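Local coordinates for protein SAM-dependent methyltransferase (Thiobacillus denitrificans, PDB 5EPE) that binds S-adenosyl-L-homocysteine, the demethylated product of S-adenosylmethionine, and probably acts as a methyltransferase that uses S-adenosylmethionine, at residues Ala13-His17 and Gly46-Met50; Thr72-Lys76 and Lys89-Gly93; Val119-Ile123 and Ile136-Glu140; Pro141-Pro147 and Ile161-Leu167. The contacts are given in a common frame with arbitrary orientation. Numbering follows the deposited sequence.

Contact 1. Residues Ala13-His17 and Gly46-Met50. With SAH (S-adenosyl-L-homocysteine), chain B.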
loop_
_atom_site.group_PDB
_atom_site.type_symbol
_atom_site.label_atom_id
_atom_site.label_comp_id
_atom_site.label_asym_id
_atom_site.label_seq_id
_atom_site.Cartn_x
_atom_site.Cartn_y
_atom_site.Cartn_z
ATOM N N ALA A 13 -17.770 36.040 22.274
ATOM C CA ALA A 13 -18.948 35.334 22.720
ATOM C C ALA A 13 -18.601 33.946 23.234
ATOM O O ALA A 13 -19.499 33.137 23.409
ATOM C CB ALA A 13 -19.930 35.228 21.561
ATOM N N HIS A 14 -17.327 33.608 23.404
ATOM C CA HIS A 14 -16.954 32.285 23.952
ATOM C C HIS A 14 -16.910 32.349 25.495
ATOM O O HIS A 14 -16.324 33.293 26.015
ATOM C CB HIS A 14 -15.553 31.932 23.515
ATOM C CG HIS A 14 -15.461 31.338 22.151
ATOM N ND1 HIS A 14 -15.980 31.956 21.024
ATOM C CD2 HIS A 14 -14.942 30.155 21.739
ATOM C CE1 HIS A 14 -15.734 31.186 19.969
ATOM N NE2 HIS A 14 -15.156 30.071 20.382
ATOM N N ARG A 15 -17.501 31.373 26.187
ATOM C CA ARG A 15 -17.231 31.181 27.620
ATOM C C ARG A 15 -15.942 30.386 27.809
ATOM O O ARG A 15 -15.190 30.679 28.693
ATOM C CB ARG A 15 -18.383 30.482 28.321
ATOM C CG ARG A 15 -19.618 31.384 28.465
ATOM C CD ARG A 15 -20.713 30.593 29.170
ATOM N NE ARG A 15 -21.916 31.414 29.280
ATOM C CZ ARG A 15 -23.144 30.941 29.421
ATOM N NH1 ARG A 15 -23.376 29.645 29.512
ATOM N NH2 ARG A 15 -24.149 31.781 29.506
ATOM N N ILE A 16 -15.689 29.432 26.927
ATOM C CA ILE A 16 -14.524 28.562 26.988
ATOM C C ILE A 16 -13.676 28.810 25.731
ATOM O O ILE A 16 -14.154 28.634 24.634
ATOM C CB ILE A 16 -14.949 27.076 27.074
ATOM C CG1 ILE A 16 -15.876 26.853 28.285
ATOM C CG2 ILE A 16 -13.717 26.173 27.096
ATOM C CD1 ILE A 16 -16.650 25.544 28.310
ATOM N N HIS A 17 -12.446 29.284 25.914
ATOM C CA HIS A 17 -11.562 29.635 24.864
ATOM C C HIS A 17 -10.634 28.465 24.499
ATOM O O HIS A 17 -9.421 28.638 24.368
ATOM C CB HIS A 17 -10.738 30.876 25.276
ATOM C CG HIS A 17 -11.577 32.071 25.607
ATOM N ND1 HIS A 17 -12.040 32.927 24.643
ATOM C CD2 HIS A 17 -12.094 32.508 26.779
ATOM C CE1 HIS A 17 -12.793 33.870 25.217
ATOM N NE2 HIS A 17 -12.842 33.634 26.515
ATOM N N GLY A 46 -8.832 33.102 30.898
ATOM C CA GLY A 46 -9.832 33.387 29.888
ATOM C C GLY A 46 -10.979 34.150 30.498
ATOM O O GLY A 46 -10.752 35.178 31.191
ATOM N N SER A 47 -12.187 33.649 30.254
ATOM C CA SER A 47 -13.419 34.273 30.722
ATOM C C SER A 47 -13.903 33.646 32.048
ATOM O O SER A 47 -15.065 33.820 32.439
ATOM C CB SER A 47 -14.480 34.297 29.608
ATOM O OG SER A 47 -14.068 35.151 28.535
ATOM N N GLY A 48 -12.991 32.919 32.710
ATOM C CA GLY A 48 -13.167 32.426 34.063
ATOM C C GLY A 48 -14.139 31.296 34.171
ATOM O O GLY A 48 -14.595 30.997 35.264
ATOM N N GLU A 49 -14.434 30.617 33.058
ATOM C CA GLU A 49 -15.497 29.633 33.099
ATOM C C GLU A 49 -15.126 28.448 34.016
ATOM O O GLU A 49 -15.990 27.928 34.767
ATOM C CB GLU A 49 -15.890 29.165 31.711
ATOM C CG GLU A 49 -17.143 28.296 31.702
ATOM C CD GLU A 49 -18.463 29.048 31.960
ATOM O OE1 GLU A 49 -18.465 30.294 32.122
ATOM O OE2 GLU A 49 -19.542 28.357 31.962
HETATM N N MSE A 50 -13.873 28.026 33.959
HETATM C CA MSE A 50 -13.424 26.921 34.792
HETATM C C MSE A 50 -13.539 27.257 36.277
HETATM O O MSE A 50 -14.171 26.536 37.015
HETATM C CB MSE A 50 -11.963 26.579 34.437
HETATM C CG MSE A 50 -11.593 25.337 35.207
HETATM SE SE MSE A 50 -9.764 24.785 34.569
HETATM C CE MSE A 50 -8.732 25.827 35.745
HETATM N N SAH B . -7.892 28.888 30.045
HETATM C CA SAH B . -8.904 29.736 29.308
HETATM C CB SAH B . -8.220 30.575 28.246
HETATM C CG SAH B . -7.434 29.839 27.145
HETATM S SD SAH B . -7.020 30.875 25.765
HETATM C C SAH B . -10.017 28.919 28.691
HETATM O O SAH B . -9.838 27.706 28.471
HETATM O OXT SAH B . -11.114 29.434 28.389
HETATM C "C5'" SAH B . -5.415 31.624 26.168
HETATM C "C4'" SAH B . -5.586 32.742 27.199
HETATM O "O4'" SAH B . -4.299 33.208 27.630
HETATM C "C3'" SAH B . -6.355 33.972 26.683
HETATM O "O3'" SAH B . -7.465 34.206 27.571
HETATM C "C2'" SAH B . -5.354 35.129 26.736
HETATM O "O2'" SAH B . -5.942 36.352 27.156
HETATM C "C1'" SAH B . -4.414 34.639 27.804
HETATM N N9 SAH B . -3.032 35.144 27.847
HETATM C C8 SAH B . -2.164 35.267 26.797
HETATM N N7 SAH B . -0.984 35.674 27.209
HETATM C C5 SAH B . -1.110 35.812 28.596
HETATM C C6 SAH B . -0.212 36.231 29.613
HETATM N N6 SAH B . 1.061 36.578 29.316
HETATM N N1 SAH B . -0.629 36.253 30.904
HETATM C C2 SAH B . -1.910 35.901 31.173
HETATM N N3 SAH B . -2.844 35.514 30.282
HETATM C C4 SAH B . -2.372 35.479 28.992
HETATM O O HOH W 1 -12.854 30.946 30.146
#

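Contact 2. Residues Thr72-Lys76 and Lys89-Gly93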
loop_
_atom_site.group_PDB
_atom_site.type_symbol
_atom_site.label_atom_id
_atom_site.label_comp_id
_atom_site.label_asym_id
_atom_site.label_seq_id
_atom_site.Cartn_x
_atom_site.Cartn_y
_atom_site.Cartn_z
ATOM N N THR A 72 -11.223 39.266 31.245
ATOM C CA THR A 72 -11.264 39.546 32.683
ATOM C C THR A 72 -12.630 40.136 33.124
ATOM O O THR A 72 -13.216 39.685 34.121
ATOM C CB THR A 72 -10.094 40.445 33.147
ATOM O OG1 THR A 72 -8.844 39.761 32.955
ATOM C CG2 THR A 72 -10.239 40.767 34.632
ATOM N N GLU A 73 -13.119 41.102 32.377
ATOM C CA GLU A 73 -14.429 41.704 32.678
ATOM C C GLU A 73 -15.551 40.679 32.584
ATOM O O GLU A 73 -16.445 40.653 33.446
ATOM C CB GLU A 73 -14.706 42.869 31.748
ATOM C CG GLU A 73 -13.791 44.056 32.013
ATOM C CD GLU A 73 -13.846 45.121 30.906
ATOM O OE1 GLU A 73 -14.457 44.882 29.821
ATOM O OE2 GLU A 73 -13.262 46.213 31.122
ATOM N N GLN A 74 -15.452 39.768 31.601
ATOM C CA GLN A 74 -16.446 38.714 31.443
ATOM C C GLN A 74 -16.391 37.760 32.601
ATOM O O GLN A 74 -17.429 37.334 33.113
ATOM C CB GLN A 74 -16.237 37.954 30.110
ATOM C CG GLN A 74 -16.497 38.864 28.880
ATOM C CD GLN A 74 -16.252 38.191 27.553
ATOM O OE1 GLN A 74 -15.624 37.103 27.471
ATOM N NE2 GLN A 74 -16.780 38.808 26.482
ATOM N N ALA A 75 -15.177 37.441 33.040
ATOM C CA ALA A 75 -15.003 36.509 34.165
ATOM C C ALA A 75 -15.667 37.062 35.432
ATOM O O ALA A 75 -16.381 36.351 36.136
ATOM C CB ALA A 75 -13.523 36.270 34.421
ATOM N N LYS A 76 -15.437 38.325 35.675
ATOM C CA LYS A 76 -16.071 39.008 36.835
ATOM C C LYS A 76 -17.612 39.047 36.729
ATOM O O LYS A 76 -18.313 38.765 37.704
ATOM C CB LYS A 76 -15.507 40.404 36.941
ATOM C CG LYS A 76 -14.060 40.446 37.402
ATOM C CD LYS A 76 -13.576 41.891 37.286
ATOM C CE LYS A 76 -12.169 42.130 37.803
ATOM N NZ LYS A 76 -11.999 41.657 39.220
ATOM N N LYS A 89 -11.502 35.068 42.347
ATOM C CA LYS A 89 -10.989 36.421 42.094
ATOM C C LYS A 89 -10.309 36.402 40.745
ATOM O O LYS A 89 -9.532 35.489 40.456
ATOM C CB LYS A 89 -9.922 36.796 43.139
ATOM C CG LYS A 89 -9.283 38.181 42.964
ATOM N N PHE A 90 -10.581 37.420 39.930
ATOM C CA PHE A 90 -9.965 37.559 38.601
ATOM C C PHE A 90 -9.113 38.790 38.513
ATOM O O PHE A 90 -9.563 39.904 38.912
ATOM C CB PHE A 90 -11.035 37.556 37.536
ATOM C CG PHE A 90 -11.774 36.282 37.525
ATOM C CD1 PHE A 90 -11.198 35.148 36.948
ATOM C CD2 PHE A 90 -12.988 36.162 38.186
ATOM C CE1 PHE A 90 -11.847 33.936 36.981
ATOM C CE2 PHE A 90 -13.641 34.944 38.212
ATOM C CZ PHE A 90 -13.075 33.825 37.622
ATOM N N ILE A 91 -7.894 38.608 38.011
ATOM C CA ILE A 91 -6.944 39.688 37.956
ATOM C C ILE A 91 -6.568 39.898 36.520
ATOM O O ILE A 91 -6.197 38.939 35.830
ATOM C CB ILE A 91 -5.685 39.385 38.769
ATOM C CG1 ILE A 91 -6.053 39.284 40.265
ATOM C CG2 ILE A 91 -4.640 40.467 38.551
ATOM C CD1 ILE A 91 -4.913 38.840 41.175
ATOM N N HIS A 92 -6.634 41.167 36.083
ATOM C CA HIS A 92 -6.155 41.511 34.751
ATOM C C HIS A 92 -4.653 41.750 34.806
ATOM O O HIS A 92 -4.182 42.644 35.504
ATOM C CB HIS A 92 -6.864 42.713 34.143
ATOM C CG HIS A 92 -6.312 43.116 32.817
ATOM N ND1 HIS A 92 -6.108 44.426 32.468
ATOM C CD2 HIS A 92 -5.895 42.378 31.763
ATOM C CE1 HIS A 92 -5.607 44.487 31.244
ATOM N NE2 HIS A 92 -5.468 43.253 30.791
ATOM N N GLY A 93 -3.894 40.948 34.061
ATOM C CA GLY A 93 -2.435 41.105 34.019
ATOM C C GLY A 93 -1.668 39.964 33.379
ATOM O O GLY A 93 -2.242 38.990 32.929
HETATM O O HOH W 2 -8.718 37.685 34.754
HETATM O O HOH W 3 -12.777 39.283 40.879
#

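Contact 3. Residues Val119-Ile123 and Ile136-Glu140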
loop_
_atom_site.group_PDB
_atom_site.type_symbol
_atom_site.label_atom_id
_atom_site.label_comp_id
_atom_site.label_asym_id
_atom_site.label_seq_id
_atom_site.Cartn_x
_atom_site.Cartn_y
_atom_site.Cartn_z
ATOM N N VAL A 119 5.604 23.994 27.720
ATOM C CA VAL A 119 5.018 23.053 28.663
ATOM C C VAL A 119 5.893 22.841 29.889
ATOM O O VAL A 119 5.459 23.089 30.986
ATOM C CB VAL A 119 4.710 21.722 27.985
ATOM C CG1 VAL A 119 4.243 20.690 29.016
ATOM C CG2 VAL A 119 3.639 21.924 26.906
ATOM N N ALA A 120 7.182 22.514 29.691
ATOM C CA ALA A 120 8.079 22.252 30.809
ATOM C C ALA A 120 8.278 23.448 31.664
ATOM O O ALA A 120 8.260 23.349 32.910
ATOM C CB ALA A 120 9.414 21.755 30.323
ATOM N N GLY A 121 8.458 24.609 31.027
ATOM C CA GLY A 121 8.640 25.837 31.791
ATOM C C GLY A 121 7.425 26.166 32.640
ATOM O O GLY A 121 7.529 26.626 33.826
ATOM N N THR A 122 6.252 25.972 32.043
ATOM C CA THR A 122 5.005 26.272 32.736
ATOM C C THR A 122 4.772 25.334 33.911
ATOM O O THR A 122 4.345 25.776 34.969
ATOM C CB THR A 122 3.837 26.253 31.753
ATOM O OG1 THR A 122 4.033 27.279 30.774
ATOM C CG2 THR A 122 2.524 26.562 32.461
ATOM N N ILE A 123 5.021 24.038 33.723
ATOM C CA ILE A 123 4.952 23.094 34.817
ATOM C C ILE A 123 5.866 23.546 35.967
ATOM O O ILE A 123 5.470 23.539 37.127
ATOM C CB ILE A 123 5.315 21.640 34.358
ATOM C CG1 ILE A 123 4.203 21.072 33.462
ATOM C CG2 ILE A 123 5.538 20.743 35.569
ATOM C CD1 ILE A 123 4.544 19.780 32.684
ATOM N N ILE A 136 -1.126 19.509 39.168
ATOM C CA ILE A 136 -0.874 20.502 38.119
ATOM C C ILE A 136 -1.748 20.097 36.904
ATOM O O ILE A 136 -1.782 18.902 36.542
ATOM C CB ILE A 136 0.623 20.551 37.725
ATOM C CG1 ILE A 136 1.427 21.081 38.924
ATOM C CG2 ILE A 136 0.847 21.337 36.432
ATOM C CD1 ILE A 136 2.947 20.963 38.852
ATOM N N LEU A 137 -2.421 21.085 36.322
ATOM C CA LEU A 137 -3.277 20.912 35.126
ATOM C C LEU A 137 -2.688 21.634 33.950
ATOM O O LEU A 137 -2.423 22.829 34.041
ATOM C CB LEU A 137 -4.671 21.476 35.313
ATOM C CG LEU A 137 -5.603 20.914 36.306
ATOM C CD1 LEU A 137 -6.992 21.550 36.098
ATOM C CD2 LEU A 137 -5.723 19.403 36.132
HETATM N N MSE A 138 -2.481 20.895 32.866
HETATM C CA MSE A 138 -1.976 21.458 31.600
HETATM C C MSE A 138 -2.947 21.125 30.495
HETATM O O MSE A 138 -3.266 19.957 30.276
HETATM C CB MSE A 138 -0.618 20.829 31.263
HETATM C CG MSE A 138 0.489 21.153 32.301
HETATM SE SE MSE A 138 0.863 23.113 32.391
HETATM C CE MSE A 138 1.642 23.291 30.641
ATOM N N GLY A 139 -3.413 22.143 29.788
ATOM C CA GLY A 139 -4.335 22.017 28.668
ATOM C C GLY A 139 -3.465 22.237 27.413
ATOM O O GLY A 139 -2.864 23.308 27.232
ATOM N N GLU A 140 -3.368 21.201 26.564
ATOM C CA GLU A 140 -2.382 21.207 25.477
ATOM C C GLU A 140 -2.850 20.415 24.249
ATOM O O GLU A 140 -3.521 19.379 24.409
ATOM C CB GLU A 140 -1.041 20.601 25.952
ATOM C CG GLU A 140 -0.254 21.413 26.991
ATOM C CD GLU A 140 0.285 22.686 26.386
ATOM O OE1 GLU A 140 0.399 23.692 27.140
ATOM O OE2 GLU A 140 0.643 22.674 25.175
#

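Contact 4. Residues Pro141-Pro147 and Ile161-Leu167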
loop_
_atom_site.group_PDB
_atom_site.type_symbol
_atom_site.label_atom_id
_atom_site.label_comp_id
_atom_site.label_asym_id
_atom_site.label_seq_id
_atom_site.Cartn_x
_atom_site.Cartn_y
_atom_site.Cartn_z
ATOM N N PRO A 141 -2.415 20.868 23.045
ATOM C CA PRO A 141 -2.582 20.083 21.833
ATOM C C PRO A 141 -1.614 18.941 21.643
ATOM O O PRO A 141 -0.515 18.867 22.255
ATOM C CB PRO A 141 -2.473 21.129 20.695
ATOM C CG PRO A 141 -1.682 22.266 21.295
ATOM C CD PRO A 141 -1.689 22.124 22.792
ATOM N N PHE A 142 -2.059 17.984 20.832
ATOM C CA PHE A 142 -1.264 16.826 20.454
ATOM C C PHE A 142 -1.796 16.339 19.109
ATOM O O PHE A 142 -2.853 16.832 18.671
ATOM C CB PHE A 142 -1.283 15.763 21.578
ATOM C CG PHE A 142 -2.630 15.206 21.865
ATOM C CD1 PHE A 142 -3.123 14.138 21.171
ATOM C CD2 PHE A 142 -3.451 15.811 22.809
ATOM C CE1 PHE A 142 -4.390 13.660 21.387
ATOM C CE2 PHE A 142 -4.728 15.300 23.066
ATOM C CZ PHE A 142 -5.210 14.240 22.335
ATOM N N TRP A 143 -1.111 15.420 18.421
ATOM C CA TRP A 143 -1.660 14.854 17.177
ATOM C C TRP A 143 -2.677 13.742 17.473
ATOM O O TRP A 143 -2.374 12.753 18.107
ATOM C CB TRP A 143 -0.552 14.315 16.253
ATOM C CG TRP A 143 0.375 15.352 15.738
ATOM C CD1 TRP A 143 1.770 15.362 15.864
ATOM C CD2 TRP A 143 0.049 16.562 15.026
ATOM N NE1 TRP A 143 2.296 16.479 15.232
ATOM C CE2 TRP A 143 1.270 17.224 14.726
ATOM C CE3 TRP A 143 -1.145 17.124 14.555
ATOM C CZ2 TRP A 143 1.312 18.466 14.062
ATOM C CZ3 TRP A 143 -1.086 18.368 13.862
ATOM C CH2 TRP A 143 0.124 19.012 13.654
ATOM N N ARG A 144 -3.922 13.963 17.054
ATOM C CA ARG A 144 -4.952 12.931 17.056
ATOM C C ARG A 144 -4.576 11.861 16.034
ATOM O O ARG A 144 -4.768 10.697 16.297
ATOM C CB ARG A 144 -6.309 13.576 16.672
ATOM C CG ARG A 144 -7.452 12.627 16.504
ATOM C CD ARG A 144 -8.743 13.376 16.211
ATOM N NE ARG A 144 -9.819 12.414 16.052
ATOM C CZ ARG A 144 -10.208 11.830 14.937
ATOM N NH1 ARG A 144 -9.624 12.031 13.749
ATOM N NH2 ARG A 144 -11.188 10.944 15.039
ATOM N N LYS A 145 -4.058 12.295 14.906
ATOM C CA LYS A 145 -3.290 11.424 14.026
ATOM C C LYS A 145 -2.266 12.214 13.325
ATOM O O LYS A 145 -2.336 13.404 13.235
ATOM C CB LYS A 145 -4.179 10.658 13.038
ATOM C CG LYS A 145 -4.905 11.488 12.085
ATOM C CD LYS A 145 -6.092 10.678 11.530
ATOM C CE LYS A 145 -6.652 11.370 10.320
ATOM N NZ LYS A 145 -8.024 10.855 10.022
ATOM N N LEU A 146 -1.309 11.521 12.788
ATOM C CA LEU A 146 -0.127 12.130 12.302
ATOM C C LEU A 146 -0.424 12.786 10.961
ATOM O O LEU A 146 -0.967 12.139 10.101
ATOM C CB LEU A 146 0.969 11.066 12.193
ATOM C CG LEU A 146 2.377 11.586 12.275
ATOM C CD1 LEU A 146 2.672 12.219 13.645
ATOM C CD2 LEU A 146 3.314 10.429 12.028
ATOM N N PRO A 147 -0.140 14.080 10.812
ATOM C CA PRO A 147 -0.405 14.664 9.507
ATOM C C PRO A 147 0.528 14.039 8.495
ATOM O O PRO A 147 1.623 13.579 8.841
ATOM C CB PRO A 147 -0.113 16.158 9.664
ATOM C CG PRO A 147 0.136 16.377 11.105
ATOM C CD PRO A 147 0.348 15.051 11.790
ATOM N N ILE A 161 5.740 19.319 12.023
ATOM C CA ILE A 161 5.093 18.155 12.622
ATOM C C ILE A 161 5.684 17.864 13.998
ATOM O O ILE A 161 4.952 17.518 14.876
ATOM C CB ILE A 161 5.126 16.933 11.690
ATOM C CG1 ILE A 161 4.147 17.185 10.551
ATOM C CG2 ILE A 161 4.663 15.644 12.379
ATOM C CD1 ILE A 161 4.174 16.123 9.463
ATOM N N SER A 162 7.006 18.046 14.157
ATOM C CA SER A 162 7.662 17.778 15.432
ATOM C C SER A 162 7.215 18.689 16.598
ATOM O O SER A 162 7.593 18.401 17.741
ATOM C CB SER A 162 9.193 17.807 15.251
ATOM O OG SER A 162 9.634 19.029 14.714
ATOM N N ASP A 163 6.406 19.748 16.341
ATOM C CA ASP A 163 5.890 20.622 17.416
ATOM C C ASP A 163 4.964 19.877 18.347
ATOM O O ASP A 163 4.876 20.235 19.511
ATOM C CB ASP A 163 5.168 21.885 16.907
ATOM C CG ASP A 163 6.120 22.994 16.524
ATOM O OD1 ASP A 163 7.152 23.164 17.185
ATOM O OD2 ASP A 163 5.885 23.680 15.514
ATOM N N PHE A 164 4.278 18.851 17.851
ATOM C CA PHE A 164 3.324 18.051 18.637
ATOM C C PHE A 164 3.665 16.588 18.513
ATOM O O PHE A 164 4.451 16.200 17.643
ATOM C CB PHE A 164 1.847 18.262 18.214
ATOM C CG PHE A 164 1.394 19.714 18.256
ATOM C CD1 PHE A 164 1.715 20.541 19.320
ATOM C CD2 PHE A 164 0.657 20.245 17.224
ATOM C CE1 PHE A 164 1.372 21.909 19.339
ATOM C CE2 PHE A 164 0.274 21.617 17.259
ATOM C CZ PHE A 164 0.660 22.421 18.289
ATOM N N LEU A 165 3.102 15.800 19.410
ATOM C CA LEU A 165 3.316 14.341 19.448
ATOM C C LEU A 165 1.981 13.630 19.421
ATOM O O LEU A 165 0.968 14.169 19.884
ATOM C CB LEU A 165 4.043 13.988 20.755
ATOM C CG LEU A 165 5.440 14.615 20.935
ATOM C CD1 LEU A 165 6.053 14.300 22.268
ATOM C CD2 LEU A 165 6.374 14.082 19.863
ATOM N N LEU A 166 1.973 12.389 18.936
ATOM C CA LEU A 166 0.812 11.539 19.093
ATOM C C LEU A 166 0.580 11.305 20.595
ATOM O O LEU A 166 1.515 11.421 21.404
ATOM C CB LEU A 166 1.001 10.179 18.363
ATOM C CG LEU A 166 1.024 10.345 16.839
ATOM C CD1 LEU A 166 1.706 9.106 16.273
ATOM C CD2 LEU A 166 -0.374 10.413 16.261
ATOM N N LEU A 167 -0.664 11.009 20.971
ATOM C CA LEU A 167 -1.003 10.883 22.408
ATOM C C LEU A 167 -0.088 9.969 23.262
ATOM O O LEU A 167 0.337 10.376 24.337
ATOM C CB LEU A 167 -2.460 10.411 22.541
ATOM C CG LEU A 167 -3.003 10.368 23.991
ATOM C CD1 LEU A 167 -2.981 11.740 24.675
ATOM C CD2 LEU A 167 -4.428 9.836 24.017
HETATM O O HOH W 4 1.969 17.445 21.591
HETATM O O HOH W 5 -2.962 10.435 19.269
#

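Contact 1. Residues Ala13-His17 and Gly46-Met50
Residues Ala13-His17 form a loop that lies against the turn Gly46-Met50, where the helix starting at Glu49 begins. His14 turns its ring away from this turn, and its NE2 is hydrogen-bonded to the backbone of Tyr195. Arg15 packs on Glu49. Its carbonyl O sits 3.4 Å from Glu49 CB, and Arg15 CD lies 3.7 Å from Glu49 OE1. That carboxylate forms its salt bridge with Arg78. Water 1 lies within hydrogen-bonding distance of Arg15 O (2.8 Å) and SAH OXT (2.9 Å), and it accepts a bond from Ser47 N (2.8 Å). Ile16 rests CG1 on Glu49 CG at 3.9 Å. The backbone N of His17 donates to SAH OXT at 2.8 Å, and its ring NE2 donates to Ser47 OG, also at 2.8 Å and nearly straight. Ser47 OG is also hydrogen-bonded to Gln74 OE1. ND1, the other ring nitrogen, is hydrogen-bonded to Glu11. Gly46 has positive phi, and a CB there would clash with SAH CA. Its CA packs 3.4 Å from SAH O3'. A glycine-rich turn between the first strand and the following helix, holding the amino-acid end of the cofactor, is the hallmark of Rossmann-like class I methyltransferases.

Contact 2. Residues Thr72-Lys76 and Lys89-Gly93
The helix segment Thr72-Lys76 runs almost antiparallel to the strand segment Lys89-His92. The angle between their directions is 166° and the axes approach to 8.3 Å. The backbones come nearest at Thr72 and His92, whose CA atoms are 5.9 Å apart. One helical turn separates Thr72 from Lys76, closed by the bond from Lys76 N to Thr72 O (3.0 Å), and Thr72 and Ala75 both point at the strand. Ala75 CB sits over the face of the Phe90 ring, 3.6 Å from its centroid, in a CH-pi contact. The small alanine lets the ring come this close to the helix. The long side chain of Lys76 extends across to the strand. Its NZ donates to Phe90 O at 3.0 Å, and water 3 joins the same NZ to Phe90 N, at 3.0 Å from each. Thr72 OG1 lies 3.7 Å from His92 CB. Water 2 bridges Thr72 OG1 (2.7 Å) and Ile91 O (3.0 Å), while Ser68 O is the hydroxyl's own hydrogen-bonding partner. The two segments belong to a beta-alpha-beta unit made of strand 61-66, helix 69-82 and strand 88-92. Strand 61-66 pairs with Lys89, Ile91 and Gly93 through backbone hydrogen bonds. Helix 49-58 touches Phe90 through Leu51 and Cys52.

Contact 3. Residues Val119-Ile123 and Ile136-Glu140
Apolar packing dominates where the helix segment Val119-Ile123 crosses the strand segment Ile136-Glu140, joining helix 119-127 to the central sheet of the Rossmann-like fold. The axes approach to 10.0 Å and run nearly antiparallel, at 155°. Met138, a selenomethionine, lies between them. Its CE is 4.0 Å from Val119 CG1, and its CG is 3.9 Å from Ile123 CG1. Its SE is 3.8 Å from Thr122 CG2. Near the start of the strand segment, Ile136 CD1 packs against Ile123 CG2 at 4.2 Å. At the other end, Glu140 CD lies 3.5 Å from Val119 CG2. Alternation along the strand puts Ile136, Met138 and Glu140 on the face toward the helix. Leu137 points to the other face, where it meets Val106, Ala108 and Leu32. Phe174 of helix 167-177 covers Val119 and Ile123.

Backbone atoms add a little to the packing. Val119 O is 3.8 Å from Met138 CE, and Ile123 O is 4.0 Å from Ile136 CD1. Val119 O also takes the helical bond from Ile123 N at 2.9 Å.

Polar groups are directed to other partners. Glu140 OE1 is hydrogen-bonded to Ser113 OG, and Thr122 OG1 to Gly118 O, just before the helix. With these oxygens bonded outside the two segments and no polar bond between them, the association rests on close apolar packing.

Contact 4. Residues Pro141-Pro147 and Ile161-Leu167
Trp143, at the C-terminal end of strand 134-143 in the Rossmann-like sheet, and Phe164 of the facing loop form the apolar centre. The edge of Phe164 points at the face of Trp143 in a T-shaped pair. The centroid of the Trp143 six-membered ring is 5.2 Å from that of Phe164, with the planes at 68°. Phe164 CB also sits over the Trp143 five-membered ring, 3.6 Å from its centroid. Pro141 CB covers the face of Phe164, 4.2 Å from its centroid. Leu167 CD1 does the same for Phe142 at 4.0 Å. Further out, Leu146 CD1 meets Leu166 CG at 4.1 Å and Ile161 CG2 at 4.2 Å, and Pro147 CG meets Ile161 CG1 at 4.1 Å. The loop is thus folded onto the strand end, with Leu166 at the N-cap position of helix 167-177. At the polar edge, Asp163 forms a salt bridge with Arg175 of a neighbouring subunit, and Lys145 pairs with Glu236. Water 4 links Pro141 O (2.9 Å) to Leu165 N (3.0 Å). Water 5 links Trp143 O (2.7 Å) to Leu167 N (2.9 Å). Trp143 N donates to Leu165 O at 2.8 Å, and its NE1 donates to Ile161 O at 2.9 Å.

In the fold
The four contacts follow one another along the chain, each closing before the next opens. Contacts 1 and 2 touch, with centres about 11 Å apart. Ser47 meets Gln74, and Gly48 packs on Phe90, so the turn Gly46-Met50 leans on the neighbouring beta-alpha-beta unit. Contacts 2 and 3 both reach the central sheet, at centres about 21 Å apart: contact 2 at its outer strand 88-92, contact 3 at strand 134-143. Contact 4 continues that strand, about 17 Å from contact 3 between centres. It lies about 32 Å from contact 2, across the chain's centre. Contact 1 binds the ligand directly and Gly93 of contact 2 touches it; contact 4, farther out, bonds to neighbouring subunits.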